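Local coordinates for protein poly-beta-hydroxybuterate polymerase (Cupriavidus necator, PDB 5T6O) that is the alpha/beta-hydrolase-fold catalytic domain of a class I synthase that makes polyhydroxybutyrate without a template, probably by acyl transfer, at residues W77-A82 with D228-P233; P45-Y50 with A191-F196; S83-T88 with R186-A191. The protein carries 1 engineered substitution. One frame throughout, in Å; residues are numbered along the deposited sequence.

The three contacts join loops of the alpha/beta hydrolase core to a small antiparallel pair, strands 188-191 and 230-233, in the excursion between core strands 140-146 and 272-277. Along the chain the core pieces come first: 45-50 after strand 40-43, then 77-82 and 83-88, which follow strand 72-77 and lead to helix 89-108. Segments 186-191, 191-196 and 228-233 follow. Contact 1 has its centre about 8 Å from that of contact 3 and about 10 Å from that of contact 2; the centres of contacts 2 and 3 are about 15 Å apart. Contacts 2 and 3 share Ala191, which pairs with Thr230 of contact 1. The small sheet is thus held to the core at successive points.

Contact 1 (W77-A82 with D228-P233); sequences WRNPDA and DATNLP
Asn79 OD1 accepts from Asn231 N, and the Asn231 side chain reaches back to Pro80 O, joining the loop 77-82 to the strand 230-233. The straightest bond is the one from Asn231 N to Asn79 OD1, 2.9 Å long with an N-H...O angle of 169°, and the donor lies in the plane of the carboxamide. Asn79 CG, anti to its backbone N (chi1 -158°), is carried toward the strand. OD1 also rests 3.4 Å from Thr230 CA. On the other branch, Asn79 ND2 makes a weak bond of 3.4 Å to Ala229 O, and a further one to Ala387 O near the C-terminus. Asn231 ND2 donates to Pro80 O over 3.2 Å, almost in line with the carbonyl bond (C=O...N 175°), and is bonded as well to Ala389 O.

Pro80 packs by its CG and CD atoms on the Asn231 carbonyl, with CG 3.1 Å from Asn231 O; the apolar contact is that of Pro80 CG with Pro233 CD at 4.1 Å. Tyr92 of helix 89-108 lies against both prolines, and Leu188 of the adjacent strand touches Pro80.

Within the loop a salt bridge between Arg78 NH2 and Asp81 OD2 links the residues before Asn79 and after Pro80. Strand 230-233 pairs with 188-191 through Thr230 and Leu232, so the Asn79 amide serves the backbone groups flanking Thr230 that this pairing does not use. The chemistry implies a polar seam in which two buried carboxamides bond main-chain atoms of the strand, the loop and the C-terminal tail, the Ala229 bond being weak.

Contact 2 (P45-Y50 with A191-F196); sequences PCINKY and ANTFSF
Thr193 OG1 and Ile47 O, 3.6 Å apart, are bridged by a water molecule. The water donates to Ile47 O at 3.0 Å and lies 2.7 Å from Thr193 OG1. The hydroxyl is directed there by a first torsion of -62°, with OG1 anti to the carbonyl carbon. Beside this bridge the Asn48 and Asn192 side chains run side by side in the same direction, their amide planes 22° apart, with the end of Asn48 against Asn192 CB.

Ile47 supplies the apolar contacts, its two branches working on different neighbours. The CG1 branch carries CD1 over one face of the Phe196 ring, crossing that side chain at about a right angle. This is a CH-pi contact, CD1 standing 3.9 Å from the ring centroid and displaced toward the CE1 rim. Ile47 CG2 rests on the backbone of Asn192, 3.4 Å from its O, and makes an apolar contact with Ala191 CB at 4.2 Å. Leu232 of strand 230-233 packs against Ile47, Ala191 and Phe196 alike.

The loop 45-50 follows core strand 40-43, the place from which alpha/beta hydrolases commonly supply a backbone N-H to the oxyanion hole; a similar role is possible here. The loop is tied to the small sheet by a hydrogen bond from Thr230 OG1 to Cys46 O.

The chain 191-196 is folded on itself. Asn192 OD1 accepts from Ser195 N at 2.9 Å in an Asx motif, overlapping a type I turn from Thr193 to Phe196. Within that turn Phe194 N is bonded to Asn226 OD1, and the Phe194 ring meets Phe161 of the second subunit with their planes about 15° apart.

Contact 3 (S83-T88 with R186-A191); sequences SMAGST and RGLELA
Ala85 fits closely against Gly187, where a turn of the core loop meets the chain entering strand 188-191. Gly187 N donates to Ala85 O over 3.1 Å at an angle of 163°, from a position tilted out of the carbonyl plane. Ala85 CB is directed toward the segment 186-191 and lies 3.6 Å from Gly187 N. Ala85 O also receives a CA-H...O contact from Arg186. A type I turn from Met84 to Ser87, closed by Ser87 N to Met84 O, presents this carbonyl.

The outer side is looser. Leu188 CD2 comes only to 4.1 Å from Ala85 CA. The chain of Arg186, an exposed residue, is bent at chi3 (70°); one face of the guanidinium lies over the Ala85-Gly86 peptide, with Gly86 N 3.7 Å above the plane. Gly86 has no side chain, and Arg186 NH2 settles 3.8 Å from Gly86 CA. Arg186 also touches a crystal neighbour, which may influence its pose.

Just beyond the turn, Thr88 is the N-cap of helix 89-108, its OG1 bonded to Asp91 N. The turn thus belongs to the strand-loop-helix connection from strand 72-77, a recurring element of the alpha/beta hydrolase fold.

Contact 1 (W77-A82 with D228-P233)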
ATOM      1  N   TRP A  77     -17.878   4.930 -31.896  1.00 20.25           N
ATOM      2  CA  TRP A  77     -17.102   3.865 -32.520  1.00 22.55           C
ATOM      3  C   TRP A  77     -18.001   2.765 -33.062  1.00 27.24           C
ATOM      4  O   TRP A  77     -19.011   2.399 -32.450  1.00 23.72           O
ATOM      5  CB  TRP A  77     -16.144   3.245 -31.507  1.00 24.37           C
ATOM      6  CG  TRP A  77     -15.124   4.194 -30.959  1.00 21.56           C
ATOM      7  CD1 TRP A  77     -15.196   4.921 -29.807  1.00 24.36           C
ATOM      8  CD2 TRP A  77     -13.863   4.482 -31.543  1.00 21.12           C
ATOM      9  NE1 TRP A  77     -14.042   5.653 -29.639  1.00 23.84           N
ATOM     10  CE2 TRP A  77     -13.205   5.397 -30.694  1.00 22.08           C
ATOM     11  CE3 TRP A  77     -13.221   4.049 -32.707  1.00 21.94           C
ATOM     12  CZ2 TRP A  77     -11.933   5.894 -30.977  1.00 24.12           C
ATOM     13  CZ3 TRP A  77     -11.949   4.536 -32.981  1.00 28.34           C
ATOM     14  CH2 TRP A  77     -11.326   5.450 -32.126  1.00 25.79           C
ATOM     15  N   ARG A  78     -17.605   2.220 -34.206  1.00 22.06           N
ATOM     16  CA  ARG A  78     -18.180   0.965 -34.667  1.00 26.84           C
ATOM     17  C   ARG A  78     -17.937  -0.119 -33.621  1.00 25.80           C
ATOM     18  O   ARG A  78     -16.905  -0.126 -32.949  1.00 27.12           O
ATOM     19  CB  ARG A  78     -17.538   0.567 -35.998  1.00 27.40           C
ATOM     20  CG  ARG A  78     -18.038  -0.745 -36.585  1.00 28.93           C
ATOM     21  CD  ARG A  78     -19.072  -0.485 -37.636  1.00 33.79           C
ATOM     22  NE  ARG A  78     -19.470  -1.727 -38.293  1.00 40.98           N
ATOM     23  CZ  ARG A  78     -18.850  -2.249 -39.352  1.00 44.89           C
ATOM     24  NH1 ARG A  78     -17.790  -1.641 -39.875  1.00 35.36           N
ATOM     25  NH2 ARG A  78     -19.294  -3.386 -39.889  1.00 40.10           N
ATOM     26  N   ASN A  79     -18.909  -1.011 -33.451  1.00 24.27           N
ATOM     27  CA  ASN A  79     -18.675  -2.205 -32.645  1.00 25.45           C
ATOM     28  C   ASN A  79     -18.215  -3.287 -33.617  1.00 23.14           C
ATOM     29  O   ASN A  79     -19.039  -3.833 -34.350  1.00 24.36           O
ATOM     30  CB  ASN A  79     -19.945  -2.614 -31.891  1.00 27.80           C
ATOM     31  CG  ASN A  79     -19.644  -3.465 -30.673  1.00 30.37           C
ATOM     32  OD1 ASN A  79     -18.503  -3.869 -30.474  1.00 23.18           O
ATOM     33  ND2 ASN A  79     -20.665  -3.743 -29.853  1.00 26.23           N
ATOM     34  N   PRO A  80     -16.918  -3.593 -33.686  1.00 25.76           N
ATOM     35  CA  PRO A  80     -16.403  -4.352 -34.833  1.00 29.85           C
ATOM     36  C   PRO A  80     -16.991  -5.751 -34.934  1.00 32.24           C
ATOM     37  O   PRO A  80     -17.246  -6.420 -33.929  1.00 31.19           O
ATOM     38  CB  PRO A  80     -14.888  -4.400 -34.584  1.00 32.06           C
ATOM     39  CG  PRO A  80     -14.712  -4.042 -33.178  1.00 34.09           C
ATOM     40  CD  PRO A  80     -15.838  -3.146 -32.795  1.00 28.74           C
ATOM     41  N   ASP A  81     -17.220  -6.173 -36.172  1.00 31.38           N
ATOM     42  CA  ASP A  81     -17.652  -7.511 -36.524  1.00 34.71           C
ATOM     43  C   ASP A  81     -16.493  -8.250 -37.179  1.00 35.32           C
ATOM     44  O   ASP A  81     -15.353  -7.771 -37.189  1.00 29.43           O
ATOM     45  CB  ASP A  81     -18.874  -7.454 -37.449  1.00 38.65           C
ATOM     46  CG  ASP A  81     -18.604  -6.690 -38.740  1.00 47.07           C
ATOM     47  OD1 ASP A  81     -17.429  -6.457 -39.096  1.00 38.64           O
ATOM     48  OD2 ASP A  81     -19.581  -6.319 -39.416  1.00 56.08           O
ATOM     49  N   ALA A  82     -16.805  -9.401 -37.781  1.00 35.98           N
ATOM     50  CA  ALA A  82     -15.767 -10.264 -38.338  1.00 37.10           C
ATOM     51  C   ALA A  82     -14.939  -9.550 -39.397  1.00 36.36           C
ATOM     52  O   ALA A  82     -13.740  -9.826 -39.537  1.00 34.58           O
ATOM     53  CB  ALA A  82     -16.403 -11.523 -38.921  1.00 39.49           C
ATOM     54  N   ASP A 228     -22.833  -3.230 -21.632  1.00 24.93           N
ATOM     55  CA  ASP A 228     -23.020  -3.029 -23.072  1.00 24.06           C
ATOM     56  C   ASP A 228     -21.627  -3.126 -23.711  1.00 30.31           C
ATOM     57  O   ASP A 228     -20.961  -2.136 -24.020  1.00 26.64           O
ATOM     58  CB  ASP A 228     -23.706  -1.687 -23.310  1.00 26.73           C
ATOM     59  CG  ASP A 228     -24.210  -1.502 -24.733  1.00 29.14           C
ATOM     60  OD1 ASP A 228     -23.981  -2.382 -25.585  1.00 26.55           O
ATOM     61  OD2 ASP A 228     -24.842  -0.448 -24.992  1.00 23.88           O
ATOM     62  N   ALA A 229     -21.156  -4.360 -23.868  1.00 27.59           N
ATOM     63  CA  ALA A 229     -19.738  -4.579 -24.144  1.00 26.84           C
ATOM     64  C   ALA A 229     -19.392  -4.307 -25.609  1.00 22.24           C
ATOM     65  O   ALA A 229     -20.242  -4.334 -26.495  1.00 21.78           O
ATOM     66  CB  ALA A 229     -19.339  -6.013 -23.788  1.00 31.09           C
ATOM     67  N   THR A 230     -18.112  -4.030 -25.856  1.00 23.52           N
ATOM     68  CA  THR A 230     -17.637  -3.804 -27.209  1.00 23.97           C
ATOM     69  C   THR A 230     -16.576  -4.837 -27.549  1.00 26.49           C
ATOM     70  O   THR A 230     -15.912  -5.376 -26.662  1.00 29.09           O
ATOM     71  CB  THR A 230     -17.080  -2.391 -27.383  1.00 22.64           C
ATOM     72  OG1 THR A 230     -16.025  -2.170 -26.432  1.00 24.12           O
ATOM     73  CG2 THR A 230     -18.211  -1.370 -27.171  1.00 22.66           C
ATOM     74  N   ASN A 231     -16.440  -5.123 -28.837  1.00 22.19           N
ATOM     75  CA  ASN A 231     -15.380  -6.005 -29.313  1.00 21.55           C
ATOM     76  C   ASN A 231     -14.124  -5.211 -29.615  1.00 27.85           C
ATOM     77  O   ASN A 231     -14.191  -4.113 -30.170  1.00 26.60           O
ATOM     78  CB  ASN A 231     -15.804  -6.746 -30.576  1.00 22.69           C
ATOM     79  CG  ASN A 231     -16.833  -7.818 -30.301  1.00 24.30           C
ATOM     80  OD1 ASN A 231     -16.737  -8.536 -29.302  1.00 29.42           O
ATOM     81  ND2 ASN A 231     -17.833  -7.918 -31.176  1.00 26.45           N
ATOM     82  N   LEU A 232     -12.973  -5.798 -29.285  1.00 24.93           N
ATOM     83  CA  LEU A 232     -11.698  -5.234 -29.695  1.00 23.12           C
ATOM     84  C   LEU A 232     -11.087  -6.129 -30.757  1.00 22.86           C
ATOM     85  O   LEU A 232     -11.019  -7.344 -30.548  1.00 25.20           O
ATOM     86  CB  LEU A 232     -10.729  -5.120 -28.516  1.00 20.54           C
ATOM     87  CG  LEU A 232     -11.134  -4.256 -27.315  1.00 26.92           C
ATOM     88  CD1 LEU A 232     -10.011  -4.248 -26.281  1.00 26.81           C
ATOM     89  CD2 LEU A 232     -11.478  -2.822 -27.770  1.00 25.21           C
ATOM     90  N   PRO A 233     -10.637  -5.589 -31.884  1.00 22.29           N
ATOM     91  CA  PRO A 233      -9.929  -6.424 -32.863  1.00 26.10           C
ATOM     92  C   PRO A 233      -8.642  -6.967 -32.259  1.00 22.28           C
ATOM     93  O   PRO A 233      -7.979  -6.304 -31.461  1.00 22.70           O
ATOM     94  CB  PRO A 233      -9.645  -5.458 -34.023  1.00 28.04           C
ATOM     95  CG  PRO A 233     -10.630  -4.284 -33.780  1.00 24.30           C
ATOM     96  CD  PRO A 233     -10.704  -4.175 -32.299  1.00 21.46           C
TER

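Contact 2 (P45-Y50 with A191-F196)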
ATOM      1  N   PRO A  45     -13.772   6.399 -25.155  1.00 24.81           N
ATOM      2  CA  PRO A  45     -13.150   5.072 -25.272  1.00 24.21           C
ATOM      3  C   PRO A  45     -13.878   4.205 -26.288  1.00 24.11           C
ATOM      4  O   PRO A  45     -15.077   4.371 -26.533  1.00 23.63           O
ATOM      5  CB  PRO A  45     -13.289   4.490 -23.859  1.00 21.98           C
ATOM      6  CG  PRO A  45     -14.499   5.233 -23.273  1.00 24.71           C
ATOM      7  CD  PRO A  45     -14.344   6.629 -23.814  1.00 26.86           C
ATOM      8  N   CYS A  46     -13.139   3.269 -26.879  1.00 23.25           N
ATOM      9  CA  CYS A  46     -13.753   2.198 -27.662  1.00 24.01           C
ATOM     10  C   CYS A  46     -13.861   0.906 -26.863  1.00 24.84           C
ATOM     11  O   CYS A  46     -14.296  -0.120 -27.403  1.00 24.06           O
ATOM     12  CB  CYS A  46     -12.969   1.968 -28.955  1.00 24.11           C
ATOM     13  SG  CYS A  46     -11.192   1.632 -28.702  1.00 27.38           S
ATOM     14  N   ILE A  47     -13.468   0.954 -25.594  1.00 25.17           N
ATOM     15  CA  ILE A  47     -13.780  -0.060 -24.593  1.00 21.80           C
ATOM     16  C   ILE A  47     -15.063   0.390 -23.900  1.00 23.82           C
ATOM     17  O   ILE A  47     -15.082   1.441 -23.259  1.00 23.71           O
ATOM     18  CB  ILE A  47     -12.609  -0.211 -23.609  1.00 26.79           C
ATOM     19  CG1 ILE A  47     -11.381  -0.746 -24.369  1.00 23.94           C
ATOM     20  CG2 ILE A  47     -12.986  -1.077 -22.414  1.00 23.44           C
ATOM     21  CD1 ILE A  47     -10.060  -0.640 -23.597  1.00 23.30           C
ATOM     22  N   ASN A  48     -16.140  -0.396 -24.038  1.00 22.38           N
ATOM     23  CA  ASN A  48     -17.520   0.081 -23.906  1.00 21.23           C
ATOM     24  C   ASN A  48     -17.796   1.224 -24.887  1.00 23.83           C
ATOM     25  O   ASN A  48     -16.954   1.545 -25.733  1.00 25.44           O
ATOM     26  CB  ASN A  48     -17.863   0.506 -22.472  1.00 21.88           C
ATOM     27  CG  ASN A  48     -18.012  -0.683 -21.538  1.00 26.84           C
ATOM     28  OD1 ASN A  48     -18.723  -1.654 -21.840  1.00 30.46           O
ATOM     29  ND2 ASN A  48     -17.341  -0.619 -20.411  1.00 20.62           N
ATOM     30  N   LYS A  49     -18.975   1.827 -24.805  1.00 21.41           N
ATOM     31  CA  LYS A  49     -19.416   2.779 -25.817  1.00 20.59           C
ATOM     32  C   LYS A  49     -19.398   4.213 -25.300  1.00 21.26           C
ATOM     33  O   LYS A  49     -19.238   4.476 -24.107  1.00 23.78           O
ATOM     34  CB  LYS A  49     -20.816   2.406 -26.312  1.00 20.87           C
ATOM     35  CG  LYS A  49     -20.801   1.048 -27.031  1.00 24.15           C
ATOM     36  CD  LYS A  49     -22.205   0.517 -27.234  1.00 22.36           C
ATOM     37  CE  LYS A  49     -22.155  -0.845 -27.932  1.00 24.42           C
ATOM     38  NZ  LYS A  49     -23.545  -1.305 -28.221  1.00 24.65           N
ATOM     39  N   TYR A  50     -19.597   5.152 -26.233  1.00 22.71           N
ATOM     40  CA  TYR A  50     -19.342   6.562 -25.932  1.00 26.43           C
ATOM     41  C   TYR A  50     -20.286   7.141 -24.891  1.00 26.47           C
ATOM     42  O   TYR A  50     -19.937   8.141 -24.250  1.00 25.82           O
ATOM     43  CB  TYR A  50     -19.445   7.409 -27.203  1.00 26.54           C
ATOM     44  CG  TYR A  50     -20.856   7.762 -27.637  1.00 26.30           C
ATOM     45  CD1 TYR A  50     -21.537   8.850 -27.077  1.00 25.56           C
ATOM     46  CD2 TYR A  50     -21.499   7.027 -28.626  1.00 27.15           C
ATOM     47  CE1 TYR A  50     -22.819   9.164 -27.470  1.00 25.67           C
ATOM     48  CE2 TYR A  50     -22.777   7.343 -29.032  1.00 27.65           C
ATOM     49  CZ  TYR A  50     -23.429   8.418 -28.451  1.00 24.67           C
ATOM     50  OH  TYR A  50     -24.697   8.731 -28.867  1.00 26.26           O
ATOM     51  N   ALA A 191     -14.752  -6.668 -24.509  1.00 24.20           N
ATOM     52  CA  ALA A 191     -14.092  -5.755 -23.582  1.00 28.83           C
ATOM     53  C   ALA A 191     -15.123  -4.938 -22.828  1.00 29.17           C
ATOM     54  O   ALA A 191     -16.154  -4.553 -23.384  1.00 26.26           O
ATOM     55  CB  ALA A 191     -13.143  -4.787 -24.298  1.00 27.77           C
ATOM     56  N   ASN A 192     -14.836  -4.668 -21.558  1.00 23.64           N
ATOM     57  CA  ASN A 192     -15.588  -3.672 -20.817  1.00 23.87           C
ATOM     58  C   ASN A 192     -14.615  -2.925 -19.919  1.00 25.23           C
ATOM     59  O   ASN A 192     -13.435  -3.267 -19.826  1.00 24.86           O
ATOM     60  CB  ASN A 192     -16.736  -4.310 -20.034  1.00 25.55           C
ATOM     61  CG  ASN A 192     -16.259  -5.361 -19.071  1.00 30.30           C
ATOM     62  OD1 ASN A 192     -15.237  -5.202 -18.424  1.00 30.61           O
ATOM     63  ND2 ASN A 192     -16.988  -6.460 -18.994  1.00 31.91           N
ATOM     64  N   THR A 193     -15.119  -1.887 -19.259  1.00 24.61           N
ATOM     65  CA  THR A 193     -14.241  -0.968 -18.551  1.00 22.57           C
ATOM     66  C   THR A 193     -13.855  -1.506 -17.180  1.00 20.36           C
ATOM     67  O   THR A 193     -12.668  -1.570 -16.844  1.00 24.17           O
ATOM     68  CB  THR A 193     -14.927   0.395 -18.401  1.00 29.05           C
ATOM     69  OG1 THR A 193     -15.181   0.942 -19.699  1.00 26.52           O
ATOM     70  CG2 THR A 193     -14.047   1.355 -17.613  1.00 24.48           C
ATOM     71  N   PHE A 194     -14.845  -1.891 -16.375  1.00 22.71           N
ATOM     72  CA  PHE A 194     -14.529  -2.252 -14.998  1.00 27.31           C
ATOM     73  C   PHE A 194     -13.839  -3.600 -14.894  1.00 31.66           C
ATOM     74  O   PHE A 194     -13.144  -3.840 -13.903  1.00 28.89           O
ATOM     75  CB  PHE A 194     -15.795  -2.195 -14.145  1.00 25.63           C
ATOM     76  CG  PHE A 194     -16.133  -0.796 -13.727  1.00 28.10           C
ATOM     77  CD1 PHE A 194     -16.785   0.061 -14.597  1.00 31.64           C
ATOM     78  CD2 PHE A 194     -15.715  -0.308 -12.498  1.00 32.32           C
ATOM     79  CE1 PHE A 194     -17.061   1.367 -14.224  1.00 31.17           C
ATOM     80  CE2 PHE A 194     -15.990   1.001 -12.114  1.00 33.45           C
ATOM     81  CZ  PHE A 194     -16.655   1.839 -12.981  1.00 29.26           C
ATOM     82  N   SER A 195     -13.959  -4.460 -15.908  1.00 28.73           N
ATOM     83  CA  SER A 195     -13.220  -5.717 -15.915  1.00 27.80           C
ATOM     84  C   SER A 195     -12.216  -5.798 -17.068  1.00 29.03           C
ATOM     85  O   SER A 195     -11.874  -6.898 -17.516  1.00 24.03           O
ATOM     86  CB  SER A 195     -14.187  -6.904 -15.955  1.00 27.17           C
ATOM     87  OG  SER A 195     -15.032  -6.897 -14.805  1.00 29.05           O
ATOM     88  N   PHE A 196     -11.713  -4.657 -17.556  1.00 30.49           N
ATOM     89  CA  PHE A 196     -10.731  -4.722 -18.637  1.00 31.60           C
ATOM     90  C   PHE A 196      -9.471  -5.483 -18.228  1.00 30.82           C
ATOM     91  O   PHE A 196      -8.840  -6.135 -19.069  1.00 31.17           O
ATOM     92  CB  PHE A 196     -10.328  -3.333 -19.146  1.00 27.72           C
ATOM     93  CG  PHE A 196      -9.413  -3.405 -20.340  1.00 27.07           C
ATOM     94  CD1 PHE A 196      -9.878  -3.923 -21.536  1.00 28.17           C
ATOM     95  CD2 PHE A 196      -8.075  -3.058 -20.238  1.00 35.36           C
ATOM     96  CE1 PHE A 196      -9.043  -4.036 -22.638  1.00 30.48           C
ATOM     97  CE2 PHE A 196      -7.232  -3.171 -21.332  1.00 30.75           C
ATOM     98  CZ  PHE A 196      -7.728  -3.654 -22.539  1.00 30.24           C
TER
HETATM   99  O   HOH W   1     -13.605   2.667 -20.976  1.00 33.11           O

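Contact 3 (S83-T88 with R186-A191)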
ATOM      1  N   SER A  83     -15.548  -8.620 -40.137  1.00 30.60           N
ATOM      2  CA  SER A  83     -14.828  -7.929 -41.200  1.00 32.87           C
ATOM      3  C   SER A  83     -13.682  -7.091 -40.660  1.00 35.76           C
ATOM      4  O   SER A  83     -12.756  -6.767 -41.411  1.00 37.88           O
ATOM      5  CB  SER A  83     -15.786  -7.036 -41.999  1.00 38.10           C
ATOM      6  OG  SER A  83     -16.303  -5.987 -41.191  1.00 39.05           O
ATOM      7  N   MET A  84     -13.720  -6.736 -39.375  1.00 31.74           N
ATOM      8  CA  MET A  84     -12.695  -5.906 -38.768  1.00 29.81           C
ATOM      9  C   MET A  84     -11.790  -6.685 -37.820  1.00 32.16           C
ATOM     10  O   MET A  84     -11.017  -6.074 -37.081  1.00 30.72           O
ATOM     11  CB  MET A  84     -13.354  -4.732 -38.044  1.00 31.22           C
ATOM     12  CG  MET A  84     -14.156  -3.847 -38.999  1.00 38.01           C
ATOM     13  SD  MET A  84     -15.068  -2.588 -38.095  1.00 49.88           S
ATOM     14  CE  MET A  84     -13.739  -1.568 -37.456  1.00 51.87           C
ATOM     15  N   ALA A  85     -11.847  -8.015 -37.847  1.00 28.32           N
ATOM     16  CA  ALA A  85     -11.058  -8.826 -36.918  1.00 33.97           C
ATOM     17  C   ALA A  85      -9.552  -8.634 -37.079  1.00 40.83           C
ATOM     18  O   ALA A  85      -8.793  -9.038 -36.189  1.00 33.14           O
ATOM     19  CB  ALA A  85     -11.416 -10.303 -37.098  1.00 34.24           C
ATOM     20  N   GLY A  86      -9.099  -8.031 -38.178  1.00 32.44           N
ATOM     21  CA  GLY A  86      -7.695  -7.732 -38.371  1.00 29.72           C
ATOM     22  C   GLY A  86      -7.301  -6.280 -38.219  1.00 29.52           C
ATOM     23  O   GLY A  86      -6.163  -5.928 -38.561  1.00 32.15           O
ATOM     24  N   SER A  87      -8.186  -5.420 -37.714  1.00 28.37           N
ATOM     25  CA  SER A  87      -7.883  -4.002 -37.571  1.00 31.11           C
ATOM     26  C   SER A  87      -6.799  -3.778 -36.523  1.00 32.76           C
ATOM     27  O   SER A  87      -6.759  -4.456 -35.496  1.00 28.67           O
ATOM     28  CB  SER A  87      -9.135  -3.222 -37.167  1.00 26.05           C
ATOM     29  OG  SER A  87     -10.188  -3.436 -38.091  1.00 33.24           O
ATOM     30  N   THR A  88      -5.948  -2.788 -36.770  1.00 28.14           N
ATOM     31  CA  THR A  88      -4.773  -2.532 -35.951  1.00 24.00           C
ATOM     32  C   THR A  88      -4.933  -1.236 -35.175  1.00 27.54           C
ATOM     33  O   THR A  88      -5.822  -0.425 -35.445  1.00 29.58           O
ATOM     34  CB  THR A  88      -3.517  -2.450 -36.819  1.00 33.06           C
ATOM     35  OG1 THR A  88      -3.630  -1.313 -37.690  1.00 31.24           O
ATOM     36  CG2 THR A  88      -3.364  -3.717 -37.644  1.00 35.95           C
ATOM     37  N   ARG A 186      -5.931 -12.718 -35.281  1.00 28.91           N
ATOM     38  CA  ARG A 186      -7.219 -12.208 -35.731  1.00 30.42           C
ATOM     39  C   ARG A 186      -8.245 -12.495 -34.652  1.00 35.34           C
ATOM     40  O   ARG A 186      -8.092 -13.428 -33.861  1.00 39.93           O
ATOM     41  CB  ARG A 186      -7.657 -12.845 -37.058  1.00 36.55           C
ATOM     42  CG  ARG A 186      -6.926 -12.311 -38.278  1.00 45.41           C
ATOM     43  CD  ARG A 186      -7.519 -12.858 -39.586  1.00 51.79           C
ATOM     44  NE  ARG A 186      -8.854 -12.321 -39.863  1.00 50.98           N
ATOM     45  CZ  ARG A 186      -9.090 -11.203 -40.547  1.00 52.90           C
ATOM     46  NH1 ARG A 186     -10.338 -10.796 -40.746  1.00 51.11           N
ATOM     47  NH2 ARG A 186      -8.083 -10.481 -41.026  1.00 51.62           N
ATOM     48  N   GLY A 187      -9.287 -11.697 -34.614  1.00 41.52           N
ATOM     49  CA  GLY A 187     -10.386 -12.041 -33.741  1.00 40.64           C
ATOM     50  C   GLY A 187     -11.045 -10.809 -33.175  1.00 34.94           C
ATOM     51  O   GLY A 187     -10.630  -9.676 -33.404  1.00 33.92           O
ATOM     52  N   LEU A 188     -12.125 -11.064 -32.454  1.00 30.62           N
ATOM     53  CA  LEU A 188     -12.864 -10.053 -31.718  1.00 26.95           C
ATOM     54  C   LEU A 188     -12.860 -10.494 -30.267  1.00 33.66           C
ATOM     55  O   LEU A 188     -13.275 -11.616 -29.961  1.00 38.26           O
ATOM     56  CB  LEU A 188     -14.290  -9.936 -32.244  1.00 29.96           C
ATOM     57  CG  LEU A 188     -14.415  -9.621 -33.730  1.00 36.52           C
ATOM     58  CD1 LEU A 188     -15.868  -9.744 -34.170  1.00 36.32           C
ATOM     59  CD2 LEU A 188     -13.863  -8.232 -34.003  1.00 30.47           C
ATOM     60  N   GLU A 189     -12.371  -9.644 -29.383  1.00 25.84           N
ATOM     61  CA  GLU A 189     -12.352  -9.967 -27.966  1.00 27.28           C
ATOM     62  C   GLU A 189     -13.281  -9.014 -27.238  1.00 29.09           C
ATOM     63  O   GLU A 189     -13.174  -7.792 -27.399  1.00 27.83           O
ATOM     64  CB  GLU A 189     -10.942  -9.895 -27.386  1.00 28.23           C
ATOM     65  CG  GLU A 189     -10.098 -11.089 -27.757  1.00 40.77           C
ATOM     66  CD  GLU A 189     -10.680 -12.397 -27.222  1.00 47.57           C
ATOM     67  OE1 GLU A 189     -11.483 -12.370 -26.247  1.00 46.03           O
ATOM     68  OE2 GLU A 189     -10.328 -13.453 -27.780  1.00 53.88           O
ATOM     69  N   LEU A 190     -14.207  -9.582 -26.472  1.00 24.36           N
ATOM     70  CA  LEU A 190     -15.105  -8.773 -25.657  1.00 25.55           C
ATOM     71  C   LEU A 190     -14.310  -7.917 -24.688  1.00 26.80           C
ATOM     72  O   LEU A 190     -13.336  -8.380 -24.086  1.00 29.75           O
ATOM     73  CB  LEU A 190     -16.057  -9.670 -24.869  1.00 27.65           C
ATOM     74  CG  LEU A 190     -17.185 -10.327 -25.647  1.00 38.54           C
ATOM     75  CD1 LEU A 190     -17.853 -11.376 -24.768  1.00 36.52           C
ATOM     76  CD2 LEU A 190     -18.178  -9.260 -26.099  1.00 36.76           C
ATOM     77  N   ALA A 191     -14.752  -6.668 -24.509  1.00 24.20           N
ATOM     78  CA  ALA A 191     -14.092  -5.755 -23.582  1.00 28.83           C
ATOM     79  C   ALA A 191     -15.123  -4.938 -22.828  1.00 29.17           C
ATOM     80  O   ALA A 191     -16.154  -4.553 -23.384  1.00 26.26           O
ATOM     81  CB  ALA A 191     -13.143  -4.787 -24.298  1.00 27.77           C
TER